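Local structure of EvdO1 (Micromonospora carbonacea, 4XBZ) at residues N168-T173 with N239-H244; R53-L58 with I197-Y202; P66-D71 with P296-E301; P117-A122 with I289-N294; V106-V111 with D144-K149. The protein probably carries out an oxidative cyclization in orthosomycin biosynthesis, as a metal-dependent oxygenase of the phytanoyl-CoA dioxygenase family with a double-stranded beta helix fold. All blocks are in the same frame, centred on the assembly; numbering follows the deposited sequence.

Contact 1 (N168-T173 with N239-H244); sequences NAVGVT and NILTLH. With NI (nickel (II) ion), chain I.
Leu241 pushes its two methyl groups against one side of helix 169-173, and this wedge is the tightly packed part of the contact. Leu241 CD1 does most of the work: it lies 3.5 Å from Ala169 O and 3.7 Å from Thr173 CG2, with the Val170 side chain a little farther off. Toward the start of the helix the packing thins. There Leu241 CD2 meets only Ala169 CB, at 3.9 Å; Ala169 is partly open to solvent, and Gln269 of the second subunit packs on this end. At the opposite, buried end the contact turns polar. Asn239 CG stands anti to the backbone N (chi1 -172°), which carries the amide across to Thr173, where Asn239 ND2 donates to Thr173 O at 3.2 Å, in the carbonyl plane. The other end of this amide is used at home: Asn239 OD1 accepts from Leu241 N at 2.9 Å, forming an Asx turn that sets the leucine in place. A water joins OD1 to Thr173 OG1, a hydroxyl held chiefly by the backbone of Arg177 and Val178. Farther along the same loop, His244 ND1 donates to Thr242 O at 2.8 Å. That bond fixes the rotation of the imidazole and presents His244 NE2 to the nickel ion at 2.3 Å, beside His160 and Asp162, so the loop that packs on the helix also orients a metal ligand.

Contact 2 (R53-L58 with I197-Y202); sequences RRQGVL and IPESNY
Tyr202 reaches over to the last turn of helix 46-55 and spends its hydroxyl on Arg53. At CB the side chain turns so that CG is anti to the carbonyl carbon (chi1 -63°), which sends the ring toward the helix end. Tyr202 CD2 passes 4.0 Å from Arg54 O, and Tyr202 CE2 comes nearer, 3.4 Å from Arg53 O, so both carbonyls lie at the ring edge. At the tip, Tyr202 OH donates to Arg53 O at 2.6 Å from above the carbonyl plane. A phenylalanine in its place would probably leave Arg53 O without this donor at the helix end. Two residues on, Gln55 O accepts from Glu199 N at 2.8 Å in a nearly straight bond. Gly56 follows with positive phi, its CA close against Asn201 OD1. The contact thus sits where helix 46-55 gives way to strand 57-61, which pairs with strand 235-239, while the loop between strand 194-196 and helix 205-217 covers the junction and touches the second subunit.

Contact 3 (P66-D71 with P296-E301); sequences PQELAD and PQFGDE
Gln297 and Asp71 supply the one hydrogen bond between these segments, and it is made end-on from a long arm. The glutamine is extended, CG anti to its own N (chi1 -171°), and Gln297 NE2 donates to Asp71 OD2 at 3.0 Å. The carboxylate oxygen is met nearly along its C-O bond, while the amide and carboxylate planes stand 87° apart, so one oxygen is engaged instead of a paired, coplanar grip. Side-by-side packing comes next. Gln297 OE1 lies beside the Gln67 chain near CG, and Gln297 CG rests over one face of its neighbour Phe298, toward the rim. An alanine in place of this glutamine would probably leave Asp71 OD2 without its donor and uncover part of that ring face. The third group is aromatic and charged. Phe298 CZ lies 3.7 Å from Glu68 OE2, and the two side chains cross at about a right angle, with carboxylate and ring planes 39° apart. Glu68 OE1 and Glu301 OE1 are 4.8 Å apart, a pairing of like charges that is probably tolerated because each carboxylate also forms a salt bridge with Arg292. The type I turn from Phe298 to Glu301, closed by Glu301 N on Phe298 O, brings the second acid round. The arrangement is that of an arginine enclosed by two carboxylates and an aromatic ring, in which the first turn of helix 66-86 is tied to the loop after helix 275-293.

Contact 4 (P117-A122 with I289-N294); sequences PIAMLA and IQMRAN
Met120 O receives Arg292 NH1 at 2.8 Å, the one hydrogen bond between the two segments. The oxygen lies in the guanidinium plane, and the bond is fairly straight at hydrogen (159°), although the donor stands well above the carbonyl plane and so not on a lone pair. The arginine gets there fully stretched, CG anti to the backbone N (chi1 180°) and the chain straight to NE, and Arg292 CD passes 3.3 Å from the same Met120 O. Beside this bond two methionines interlock, crossing at about a right angle, each chain bent at chi3. Met291 CE comes 3.7 Å from Met120 CG and also touches Ala119 CB at 4.1 Å, while Met120 SD lies over the other helix, 3.6 Å from Met291 O. The axes of the short segments are 8.4 Å apart and cross at -109°, a steep angle that confines the meeting to a single patch around Met120 and Arg292. Beyond it, Leu121 faces strand 256-263 and helix 66-86. The guanidinium is buried, and its surroundings, with Glu68 and Glu301 close by as salt-bridge partners, would be expected to keep it protonated.

Contact 5 (V106-V111 with D144-K149); sequences VRIEYV and DSMVFK
Two antiparallel strands in the larger sheet of the double-stranded beta helix make this contact, 106-109 beside 144-147. Ile108 and Met146 form the hydrogen-bonded pair, with Ile108 N to Met146 O and Met146 N to Ile108 O both 3.0 Å; Phe148 N on Val106 O and Tyr110 N on Asp144 O extend the pairing at either end. On the side of strand 105-109 toward strand 92-94, Val106 and Arg107 both face Val93, a classic beta bulge. The two sheet faces differ. Ile108, Met146 and the Phe148 ring point to helix 66-86, with Ile108 CD1 4.0 Å from Phe148 CE1, and one ring face lies over Val106 O. The other carries Arg107, Glu109, Ser145 and Val147, with the side chain of Arg107 about 7 Å from the nickel ion and its NH1 hydrogen-bonded to a glycerol, probably from the crystallisation liquor. The extended arginine chain lays the guanidinium flat on Ser145, whose OG sits 3.0 Å above the centre of the plane, too poorly angled for a hydrogen bond. Arg107 NE instead forms a salt bridge with Glu109 OE2 at 2.6 Å. Glu109 OE1 accepts from a water at 3.1 Å, and that water accepts from Asp144 N.

How the contacts relate
The five contacts fall into two clusters flanking a central strand pair. Contacts 1 and 2, with centres 9 Å apart, touch each other: Thr242 OG1 meets Gly56 O and Leu243 N meets Ser200 OG, and both reach the second subunit. Contacts 3 and 4, centres 10 Å apart, are joined through Arg292 of contact 4 and lie 30 to 34 Å from contacts 1 and 2, centre to centre. Contact 5 shares the eight-stranded sheet with contact 2 and meets contact 4 where Val111 packs on Ile118. Along the chain, contacts 1, 4 and 5 fall between the segments of contact 3. Contact 1 supplies the nickel ligand His244, and contact 5 brings the Arg107 side chain to about 7 Å from the ion.

Contact 1 (N168-T173 with N239-H244)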
# COMPACT_ATOMS: atom_id res chain seq x y z
N ASN A 168 -3.89 -16.81 5.08
CA ASN A 168 -4.64 -15.88 4.23
C ASN A 168 -3.71 -14.83 3.62
O ASN A 168 -3.99 -13.63 3.66
CB ASN A 168 -5.77 -15.21 5.04
CG ASN A 168 -6.67 -16.22 5.74
OD1 ASN A 168 -7.37 -16.99 5.10
ND2 ASN A 168 -6.66 -16.19 7.08
N ALA A 169 -2.61 -15.32 3.06
CA ALA A 169 -1.52 -14.46 2.64
C ALA A 169 -2.00 -13.40 1.65
O ALA A 169 -1.65 -12.23 1.77
CB ALA A 169 -0.39 -15.30 2.04
N VAL A 170 -2.81 -13.80 0.69
CA VAL A 170 -3.30 -12.86 -0.32
C VAL A 170 -4.22 -11.79 0.28
O VAL A 170 -4.11 -10.61 -0.05
CB VAL A 170 -4.03 -13.61 -1.45
CG1 VAL A 170 -4.76 -12.62 -2.40
CG2 VAL A 170 -3.02 -14.50 -2.20
N GLY A 171 -5.12 -12.19 1.17
CA GLY A 171 -5.90 -11.22 1.91
C GLY A 171 -5.00 -10.21 2.61
O GLY A 171 -5.22 -9.00 2.52
N VAL A 172 -3.95 -10.70 3.25
CA VAL A 172 -3.07 -9.84 4.02
C VAL A 172 -2.20 -8.90 3.19
O VAL A 172 -2.05 -7.73 3.53
CB VAL A 172 -2.15 -10.68 4.92
CG1 VAL A 172 -1.26 -9.78 5.77
CG2 VAL A 172 -2.98 -11.57 5.81
N THR A 173 -1.62 -9.39 2.09
CA THR A 173 -0.59 -8.61 1.43
C THR A 173 -0.47 -8.84 -0.09
O THR A 173 0.54 -8.46 -0.72
CB THR A 173 0.80 -8.87 2.11
OG1 THR A 173 1.78 -7.96 1.61
CG2 THR A 173 1.28 -10.33 1.91
N ASN A 239 6.69 -8.11 -4.83
CA ASN A 239 5.80 -8.69 -3.86
C ASN A 239 6.25 -10.12 -3.60
O ASN A 239 6.46 -10.87 -4.55
CB ASN A 239 4.38 -8.65 -4.40
CG ASN A 239 3.34 -9.06 -3.39
OD1 ASN A 239 3.58 -9.89 -2.52
ND2 ASN A 239 2.15 -8.49 -3.54
N ILE A 240 6.39 -10.49 -2.33
CA ILE A 240 6.87 -11.83 -1.98
C ILE A 240 5.91 -12.94 -2.44
O ILE A 240 6.30 -14.11 -2.51
CB ILE A 240 7.11 -11.97 -0.45
CG1 ILE A 240 5.84 -11.58 0.31
CG2 ILE A 240 8.28 -11.09 -0.00
CD1 ILE A 240 5.55 -12.41 1.50
N LEU A 241 4.68 -12.56 -2.76
CA LEU A 241 3.67 -13.51 -3.24
C LEU A 241 3.71 -13.67 -4.77
O LEU A 241 3.02 -14.53 -5.34
CB LEU A 241 2.26 -13.05 -2.80
CG LEU A 241 1.97 -12.94 -1.30
CD1 LEU A 241 0.53 -12.51 -0.99
CD2 LEU A 241 2.30 -14.24 -0.64
N THR A 242 4.48 -12.83 -5.44
CA THR A 242 4.65 -12.99 -6.88
C THR A 242 5.56 -14.17 -7.16
O THR A 242 6.69 -14.21 -6.68
CB THR A 242 5.22 -11.74 -7.55
OG1 THR A 242 4.43 -10.60 -7.20
CG2 THR A 242 5.23 -11.91 -9.07
N LEU A 243 5.05 -15.13 -7.92
CA LEU A 243 5.82 -16.28 -8.36
C LEU A 243 7.00 -15.83 -9.23
O LEU A 243 6.81 -15.08 -10.18
CB LEU A 243 4.93 -17.26 -9.13
CG LEU A 243 5.51 -18.67 -9.29
CD1 LEU A 243 5.68 -19.32 -7.93
CD2 LEU A 243 4.64 -19.53 -10.20
N HIS A 244 8.21 -16.27 -8.87
CA HIS A 244 9.38 -15.94 -9.68
C HIS A 244 10.43 -17.05 -9.71
O HIS A 244 10.40 -17.99 -8.91
CB HIS A 244 10.04 -14.64 -9.20
CG HIS A 244 10.39 -14.62 -7.75
ND1 HIS A 244 9.43 -14.60 -6.76
CD2 HIS A 244 11.59 -14.60 -7.12
CE1 HIS A 244 10.03 -14.58 -5.58
NE2 HIS A 244 11.33 -14.57 -5.77
NI NI I . 12.93 -15.31 -4.24
O HOH W 1 3.49 -8.59 -0.12

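Contact 2 (R53-L58 with I197-Y202)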
# COMPACT_ATOMS: atom_id res chain seq x y z
N ARG A 53 0.85 -2.68 -7.30
CA ARG A 53 -0.20 -3.35 -6.54
C ARG A 53 -0.83 -4.48 -7.35
O ARG A 53 -1.14 -5.55 -6.82
CB ARG A 53 -1.29 -2.36 -6.10
CG ARG A 53 -0.79 -1.28 -5.15
CD ARG A 53 -1.32 -1.44 -3.75
NE ARG A 53 -0.95 -0.32 -2.89
CZ ARG A 53 0.05 -0.35 -2.00
NH1 ARG A 53 0.81 -1.45 -1.85
NH2 ARG A 53 0.30 0.72 -1.26
N ARG A 54 -1.00 -4.26 -8.64
CA ARG A 54 -1.71 -5.22 -9.45
C ARG A 54 -0.80 -6.34 -9.94
O ARG A 54 -1.15 -7.52 -9.88
CB ARG A 54 -2.37 -4.53 -10.65
CG ARG A 54 -3.28 -5.44 -11.47
CD ARG A 54 -3.94 -4.63 -12.59
NE ARG A 54 -2.92 -4.08 -13.47
CZ ARG A 54 -2.46 -4.70 -14.56
NH1 ARG A 54 -2.98 -5.87 -14.91
NH2 ARG A 54 -1.50 -4.15 -15.29
N GLN A 55 0.36 -5.98 -10.45
CA GLN A 55 1.20 -6.99 -11.08
C GLN A 55 2.14 -7.65 -10.10
O GLN A 55 2.67 -8.72 -10.38
CB GLN A 55 1.99 -6.37 -12.23
CG GLN A 55 1.09 -5.93 -13.37
CD GLN A 55 1.84 -5.25 -14.47
OE1 GLN A 55 2.04 -4.03 -14.45
NE2 GLN A 55 2.27 -6.03 -15.46
N GLY A 56 2.32 -7.04 -8.93
CA GLY A 56 3.20 -7.61 -7.92
C GLY A 56 4.67 -7.35 -8.19
O GLY A 56 5.54 -8.00 -7.61
N VAL A 57 4.96 -6.39 -9.06
CA VAL A 57 6.34 -6.15 -9.48
C VAL A 57 6.47 -4.73 -10.07
O VAL A 57 5.52 -4.21 -10.66
CB VAL A 57 6.78 -7.24 -10.50
CG1 VAL A 57 6.29 -6.93 -11.89
CG2 VAL A 57 8.27 -7.44 -10.48
N LEU A 58 7.63 -4.11 -9.87
CA LEU A 58 7.91 -2.76 -10.38
C LEU A 58 9.41 -2.52 -10.53
O LEU A 58 10.18 -2.71 -9.58
CB LEU A 58 7.33 -1.68 -9.45
CG LEU A 58 7.70 -0.24 -9.82
CD1 LEU A 58 7.07 0.12 -11.16
CD2 LEU A 58 7.31 0.77 -8.74
N ILE A 197 5.74 -14.05 -12.75
CA ILE A 197 4.39 -14.09 -13.30
C ILE A 197 3.55 -12.96 -12.71
O ILE A 197 3.11 -13.04 -11.55
CB ILE A 197 3.72 -15.44 -13.05
CG1 ILE A 197 4.55 -16.55 -13.71
CG2 ILE A 197 2.28 -15.43 -13.59
CD1 ILE A 197 4.16 -17.94 -13.33
N PRO A 198 3.33 -11.90 -13.50
CA PRO A 198 2.52 -10.75 -13.05
C PRO A 198 1.18 -11.20 -12.46
O PRO A 198 0.59 -12.15 -12.97
CB PRO A 198 2.30 -9.94 -14.34
CG PRO A 198 3.38 -10.38 -15.27
CD PRO A 198 3.72 -11.80 -14.92
N GLU A 199 0.75 -10.55 -11.39
CA GLU A 199 -0.55 -10.80 -10.77
C GLU A 199 -0.68 -12.17 -10.11
O GLU A 199 -1.73 -12.50 -9.57
CB GLU A 199 -1.69 -10.63 -11.79
CG GLU A 199 -1.67 -9.32 -12.54
CD GLU A 199 -2.88 -9.15 -13.45
OE1 GLU A 199 -3.65 -10.11 -13.63
OE2 GLU A 199 -3.08 -8.03 -13.96
N SER A 200 0.39 -12.95 -10.09
CA SER A 200 0.33 -14.22 -9.36
C SER A 200 0.34 -13.96 -7.86
O SER A 200 0.07 -14.86 -7.06
CB SER A 200 1.48 -15.16 -9.75
OG SER A 200 2.75 -14.56 -9.54
N ASN A 201 0.63 -12.72 -7.46
CA ASN A 201 0.49 -12.32 -6.05
C ASN A 201 -0.94 -12.41 -5.52
O ASN A 201 -1.15 -12.32 -4.31
CB ASN A 201 1.00 -10.89 -5.83
CG ASN A 201 0.57 -9.94 -6.94
OD1 ASN A 201 0.82 -10.23 -8.10
ND2 ASN A 201 -0.07 -8.81 -6.58
N TYR A 202 -1.93 -12.59 -6.40
CA TYR A 202 -3.30 -12.81 -5.92
C TYR A 202 -3.82 -14.25 -6.07
O TYR A 202 -4.97 -14.53 -5.75
CB TYR A 202 -4.27 -11.86 -6.64
CG TYR A 202 -4.01 -10.40 -6.36
CD1 TYR A 202 -4.35 -9.83 -5.13
CD2 TYR A 202 -3.44 -9.58 -7.32
CE1 TYR A 202 -4.12 -8.49 -4.86
CE2 TYR A 202 -3.21 -8.22 -7.06
CZ TYR A 202 -3.55 -7.69 -5.83
OH TYR A 202 -3.32 -6.36 -5.57

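Contact 3 (P66-D71 with P296-E301)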
# COMPACT_ATOMS: atom_id res chain seq x y z
N PRO A 66 25.97 7.34 -9.89
CA PRO A 66 27.16 6.57 -10.28
C PRO A 66 28.14 6.33 -9.13
O PRO A 66 28.62 5.21 -8.96
CB PRO A 66 27.78 7.44 -11.37
CG PRO A 66 26.60 8.09 -12.02
CD PRO A 66 25.64 8.39 -10.88
N GLN A 67 28.42 7.37 -8.34
CA GLN A 67 29.37 7.27 -7.22
C GLN A 67 28.91 6.28 -6.15
O GLN A 67 29.72 5.48 -5.66
CB GLN A 67 29.59 8.64 -6.57
CG GLN A 67 30.54 8.66 -5.37
CD GLN A 67 31.99 8.33 -5.72
OE1 GLN A 67 32.36 7.17 -5.92
NE2 GLN A 67 32.82 9.37 -5.81
N GLU A 68 27.63 6.32 -5.77
CA GLU A 68 27.12 5.39 -4.78
C GLU A 68 27.13 3.96 -5.32
O GLU A 68 27.45 3.02 -4.59
CB GLU A 68 25.69 5.75 -4.32
CG GLU A 68 25.15 4.79 -3.24
CD GLU A 68 23.99 5.34 -2.40
OE1 GLU A 68 23.22 6.20 -2.89
OE2 GLU A 68 23.85 4.92 -1.24
N LEU A 69 26.81 3.81 -6.60
CA LEU A 69 26.84 2.48 -7.22
C LEU A 69 28.23 1.86 -7.08
O LEU A 69 28.37 0.70 -6.68
CB LEU A 69 26.44 2.54 -8.70
CG LEU A 69 26.70 1.29 -9.55
CD1 LEU A 69 25.96 0.09 -8.99
CD2 LEU A 69 26.32 1.51 -11.00
N ALA A 70 29.25 2.66 -7.38
CA ALA A 70 30.63 2.20 -7.25
C ALA A 70 30.95 1.87 -5.78
O ALA A 70 31.52 0.81 -5.50
CB ALA A 70 31.60 3.23 -7.80
N ASP A 71 30.58 2.75 -4.85
CA ASP A 71 30.88 2.47 -3.44
C ASP A 71 30.25 1.15 -3.02
O ASP A 71 30.85 0.37 -2.27
CB ASP A 71 30.37 3.59 -2.52
CG ASP A 71 30.92 4.96 -2.90
OD1 ASP A 71 31.91 5.03 -3.65
OD2 ASP A 71 30.36 5.98 -2.43
N PRO A 296 29.24 13.38 3.96
CA PRO A 296 29.49 14.52 3.07
C PRO A 296 28.97 14.29 1.66
O PRO A 296 28.40 15.21 1.05
CB PRO A 296 31.02 14.64 3.07
CG PRO A 296 31.53 13.38 3.76
CD PRO A 296 30.45 12.98 4.70
N GLN A 297 29.14 13.07 1.16
CA GLN A 297 28.68 12.69 -0.17
C GLN A 297 27.16 12.85 -0.37
O GLN A 297 26.69 12.97 -1.51
CB GLN A 297 29.08 11.23 -0.45
CG GLN A 297 28.84 10.78 -1.88
CD GLN A 297 28.98 9.28 -2.08
OE1 GLN A 297 28.44 8.72 -3.04
NE2 GLN A 297 29.70 8.62 -1.18
N PHE A 298 26.38 12.86 0.71
CA PHE A 298 24.92 12.88 0.59
C PHE A 298 24.24 14.12 1.19
O PHE A 298 23.04 14.10 1.42
CB PHE A 298 24.30 11.64 1.24
CG PHE A 298 24.81 10.34 0.70
CD1 PHE A 298 24.72 10.05 -0.65
CD2 PHE A 298 25.34 9.39 1.56
CE1 PHE A 298 25.18 8.84 -1.14
CE2 PHE A 298 25.80 8.19 1.08
CZ PHE A 298 25.72 7.91 -0.27
N GLY A 299 25.02 15.17 1.45
CA GLY A 299 24.48 16.41 2.01
C GLY A 299 23.34 17.07 1.25
O GLY A 299 22.43 17.63 1.86
N ASP A 300 23.37 17.01 -0.08
CA ASP A 300 22.33 17.62 -0.90
C ASP A 300 21.01 16.85 -0.83
O ASP A 300 19.99 17.30 -1.36
CB ASP A 300 22.78 17.72 -2.36
CG ASP A 300 23.43 19.06 -2.69
OD1 ASP A 300 22.80 20.11 -2.43
OD2 ASP A 300 24.57 19.06 -3.20
N GLU A 301 21.04 15.68 -0.19
CA GLU A 301 19.86 14.82 -0.10
C GLU A 301 18.85 15.32 0.91
O GLU A 301 19.22 15.77 1.99
CB GLU A 301 20.26 13.39 0.27
CG GLU A 301 20.41 12.47 -0.90
CD GLU A 301 20.83 11.08 -0.49
OE1 GLU A 301 21.14 10.28 -1.39
OE2 GLU A 301 20.85 10.79 0.73

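Contact 4 (P117-A122 with I289-N294)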
# COMPACT_ATOMS: atom_id res chain seq x y z
N PRO A 117 29.05 1.19 3.55
CA PRO A 117 28.32 1.75 2.41
C PRO A 117 26.93 1.14 2.22
O PRO A 117 26.04 1.80 1.67
CB PRO A 117 29.22 1.42 1.22
CG PRO A 117 30.58 1.31 1.81
CD PRO A 117 30.37 0.66 3.14
N ILE A 118 26.75 -0.09 2.67
CA ILE A 118 25.47 -0.77 2.51
C ILE A 118 24.44 -0.33 3.60
O ILE A 118 23.25 -0.19 3.31
CB ILE A 118 25.68 -2.30 2.51
CG1 ILE A 118 26.54 -2.69 1.30
CG2 ILE A 118 24.35 -3.02 2.47
CD1 ILE A 118 26.73 -4.19 1.13
N ALA A 119 24.92 -0.08 4.82
CA ALA A 119 24.07 0.51 5.86
C ALA A 119 23.50 1.86 5.41
O ALA A 119 22.31 2.13 5.56
CB ALA A 119 24.85 0.66 7.15
N MET A 120 24.36 2.70 4.84
CA MET A 120 23.91 3.99 4.32
C MET A 120 22.94 3.81 3.14
O MET A 120 22.00 4.60 2.97
CB MET A 120 25.12 4.84 3.90
CG MET A 120 26.06 5.20 5.08
SD MET A 120 27.14 6.64 4.82
CE MET A 120 28.14 6.08 3.44
N LEU A 121 23.17 2.77 2.34
CA LEU A 121 22.24 2.42 1.27
C LEU A 121 20.88 2.10 1.89
O LEU A 121 19.84 2.43 1.32
CB LEU A 121 22.77 1.23 0.45
CG LEU A 121 21.85 0.64 -0.64
CD1 LEU A 121 21.48 1.69 -1.69
CD2 LEU A 121 22.50 -0.58 -1.31
N ALA A 122 20.90 1.49 3.07
CA ALA A 122 19.68 1.11 3.74
C ALA A 122 18.91 2.32 4.27
O ALA A 122 17.77 2.18 4.68
CB ALA A 122 19.97 0.11 4.87
N ILE A 289 19.66 6.02 8.53
CA ILE A 289 19.25 7.28 7.95
C ILE A 289 20.21 8.36 8.42
O ILE A 289 20.63 9.21 7.64
CB ILE A 289 17.79 7.66 8.30
CG1 ILE A 289 16.82 6.74 7.57
CG2 ILE A 289 17.50 9.10 7.90
CD1 ILE A 289 15.37 6.91 7.96
N GLN A 290 20.57 8.31 9.70
CA GLN A 290 21.42 9.34 10.29
C GLN A 290 22.85 9.34 9.73
O GLN A 290 23.37 10.39 9.36
CB GLN A 290 21.46 9.18 11.81
CG GLN A 290 21.74 10.49 12.54
CD GLN A 290 21.59 10.36 14.04
OE1 GLN A 290 22.37 9.66 14.70
NE2 GLN A 290 20.57 11.01 14.60
N MET A 291 23.50 8.18 9.66
CA MET A 291 24.85 8.18 9.12
C MET A 291 24.86 8.53 7.62
O MET A 291 25.85 9.03 7.11
CB MET A 291 25.57 6.86 9.37
CG MET A 291 24.73 5.60 9.25
SD MET A 291 25.66 4.16 9.82
CE MET A 291 26.83 3.98 8.48
N ARG A 292 23.75 8.30 6.92
CA ARG A 292 23.71 8.70 5.52
C ARG A 292 23.62 10.23 5.44
O ARG A 292 24.14 10.86 4.51
CB ARG A 292 22.55 8.04 4.77
CG ARG A 292 22.49 8.45 3.31
CD ARG A 292 21.36 7.83 2.52
NE ARG A 292 21.51 8.14 1.11
CZ ARG A 292 22.00 7.30 0.20
NH1 ARG A 292 22.36 6.07 0.56
NH2 ARG A 292 22.12 7.68 -1.06
N ALA A 293 22.99 10.83 6.46
CA ALA A 293 22.85 12.27 6.56
C ALA A 293 24.18 12.98 6.86
O ALA A 293 24.53 13.97 6.21
CB ALA A 293 21.81 12.62 7.63
N ASN A 294 24.91 12.45 7.84
CA ASN A 294 26.22 12.97 8.22
C ASN A 294 27.36 12.52 7.29
O ASN A 294 28.54 12.65 7.62
CB ASN A 294 26.55 12.54 9.65
CG ASN A 294 25.49 12.95 10.64
OD1 ASN A 294 24.83 13.98 10.48
ND2 ASN A 294 25.30 12.14 11.68

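Contact 5 (V106-V111 with D144-K149)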
# COMPACT_ATOMS: atom_id res chain seq x y z
N VAL A 106 26.77 -18.28 -1.91
CA VAL A 106 25.79 -17.70 -2.81
C VAL A 106 25.01 -16.56 -2.16
O VAL A 106 24.32 -15.79 -2.85
CB VAL A 106 24.79 -18.77 -3.33
CG1 VAL A 106 25.47 -19.72 -4.32
CG2 VAL A 106 24.19 -19.55 -2.17
N ARG A 107 25.12 -16.45 -0.83
CA ARG A 107 24.41 -15.40 -0.11
C ARG A 107 25.09 -15.06 1.21
O ARG A 107 25.47 -15.94 1.98
CB ARG A 107 22.96 -15.81 0.13
CG ARG A 107 22.07 -14.77 0.81
CD ARG A 107 20.66 -15.34 1.01
NE ARG A 107 19.85 -14.58 1.97
CZ ARG A 107 18.63 -14.08 1.73
NH1 ARG A 107 18.06 -14.24 0.53
NH2 ARG A 107 17.97 -13.41 2.67
N ILE A 108 25.23 -13.77 1.46
CA ILE A 108 25.74 -13.26 2.73
C ILE A 108 24.63 -12.49 3.47
O ILE A 108 24.02 -11.59 2.91
CB ILE A 108 27.00 -12.37 2.51
CG1 ILE A 108 28.13 -13.20 1.90
CG2 ILE A 108 27.47 -11.73 3.79
CD1 ILE A 108 29.17 -12.40 1.20
N GLU A 109 24.35 -12.85 4.73
CA GLU A 109 23.32 -12.16 5.52
C GLU A 109 23.88 -11.04 6.37
O GLU A 109 25.03 -11.10 6.82
CB GLU A 109 22.58 -13.13 6.44
CG GLU A 109 21.86 -14.27 5.74
CD GLU A 109 20.48 -13.92 5.23
OE1 GLU A 109 19.96 -12.81 5.52
OE2 GLU A 109 19.92 -14.77 4.52
N TYR A 110 23.03 -10.05 6.62
CA TYR A 110 23.32 -8.91 7.50
C TYR A 110 24.47 -8.10 6.92
O TYR A 110 25.42 -7.73 7.63
CB TYR A 110 23.62 -9.39 8.93
CG TYR A 110 22.61 -10.40 9.41
CD1 TYR A 110 21.27 -10.03 9.58
CD2 TYR A 110 22.97 -11.72 9.65
CE1 TYR A 110 20.32 -10.96 10.00
CE2 TYR A 110 22.03 -12.66 10.07
CZ TYR A 110 20.70 -12.27 10.24
OH TYR A 110 19.75 -13.18 10.65
N VAL A 111 24.37 -7.82 5.63
CA VAL A 111 25.38 -7.05 4.91
C VAL A 111 25.32 -5.59 5.31
O VAL A 111 26.26 -4.84 5.09
CB VAL A 111 25.21 -7.17 3.39
CG1 VAL A 111 25.34 -8.63 2.95
CG2 VAL A 111 23.86 -6.62 2.98
N ASP A 144 17.97 -8.46 5.36
CA ASP A 144 18.90 -7.70 4.52
C ASP A 144 20.07 -8.62 4.15
O ASP A 144 20.65 -9.30 5.00
CB ASP A 144 19.37 -6.40 5.21
CG ASP A 144 20.50 -6.62 6.24
OD1 ASP A 144 21.67 -6.71 5.82
OD2 ASP A 144 20.21 -6.67 7.47
N SER A 145 20.40 -8.67 2.87
CA SER A 145 21.40 -9.63 2.40
C SER A 145 21.92 -9.28 1.02
O SER A 145 21.37 -8.43 0.34
CB SER A 145 20.81 -11.05 2.38
OG SER A 145 19.69 -11.12 1.51
N MET A 146 23.00 -9.95 0.62
CA MET A 146 23.42 -9.89 -0.76
C MET A 146 23.39 -11.28 -1.35
O MET A 146 23.84 -12.25 -0.72
CB MET A 146 24.80 -9.28 -0.89
CG MET A 146 25.18 -8.99 -2.33
SD MET A 146 26.81 -8.22 -2.45
CE MET A 146 27.82 -9.52 -1.77
N VAL A 147 22.82 -11.38 -2.55
CA VAL A 147 22.79 -12.63 -3.30
C VAL A 147 23.59 -12.47 -4.58
O VAL A 147 23.56 -11.42 -5.23
CB VAL A 147 21.35 -13.07 -3.63
CG1 VAL A 147 21.34 -14.39 -4.41
CG2 VAL A 147 20.52 -13.21 -2.36
N PHE A 148 24.31 -13.53 -4.95
CA PHE A 148 25.19 -13.51 -6.12
C PHE A 148 25.33 -14.95 -6.59
O PHE A 148 25.28 -15.87 -5.78
CB PHE A 148 26.54 -12.91 -5.78
CG PHE A 148 27.13 -13.46 -4.51
CD1 PHE A 148 26.73 -12.97 -3.27
CD2 PHE A 148 28.04 -14.51 -4.55
CE1 PHE A 148 27.24 -13.50 -2.09
CE2 PHE A 148 28.56 -15.04 -3.38
CZ PHE A 148 28.15 -14.54 -2.14
N LYS A 149 25.52 -15.17 -7.88
CA LYS A 149 25.67 -16.55 -8.30
C LYS A 149 27.10 -16.89 -8.68
O LYS A 149 27.99 -16.03 -8.69
CB LYS A 149 24.73 -16.87 -9.45
CG LYS A 149 24.65 -15.82 -10.51
CD LYS A 149 23.41 -16.05 -11.37
CE LYS A 149 22.17 -16.21 -10.51
NZ LYS A 149 20.93 -16.12 -11.30
O HOH W 2 18.56 -10.76 7.43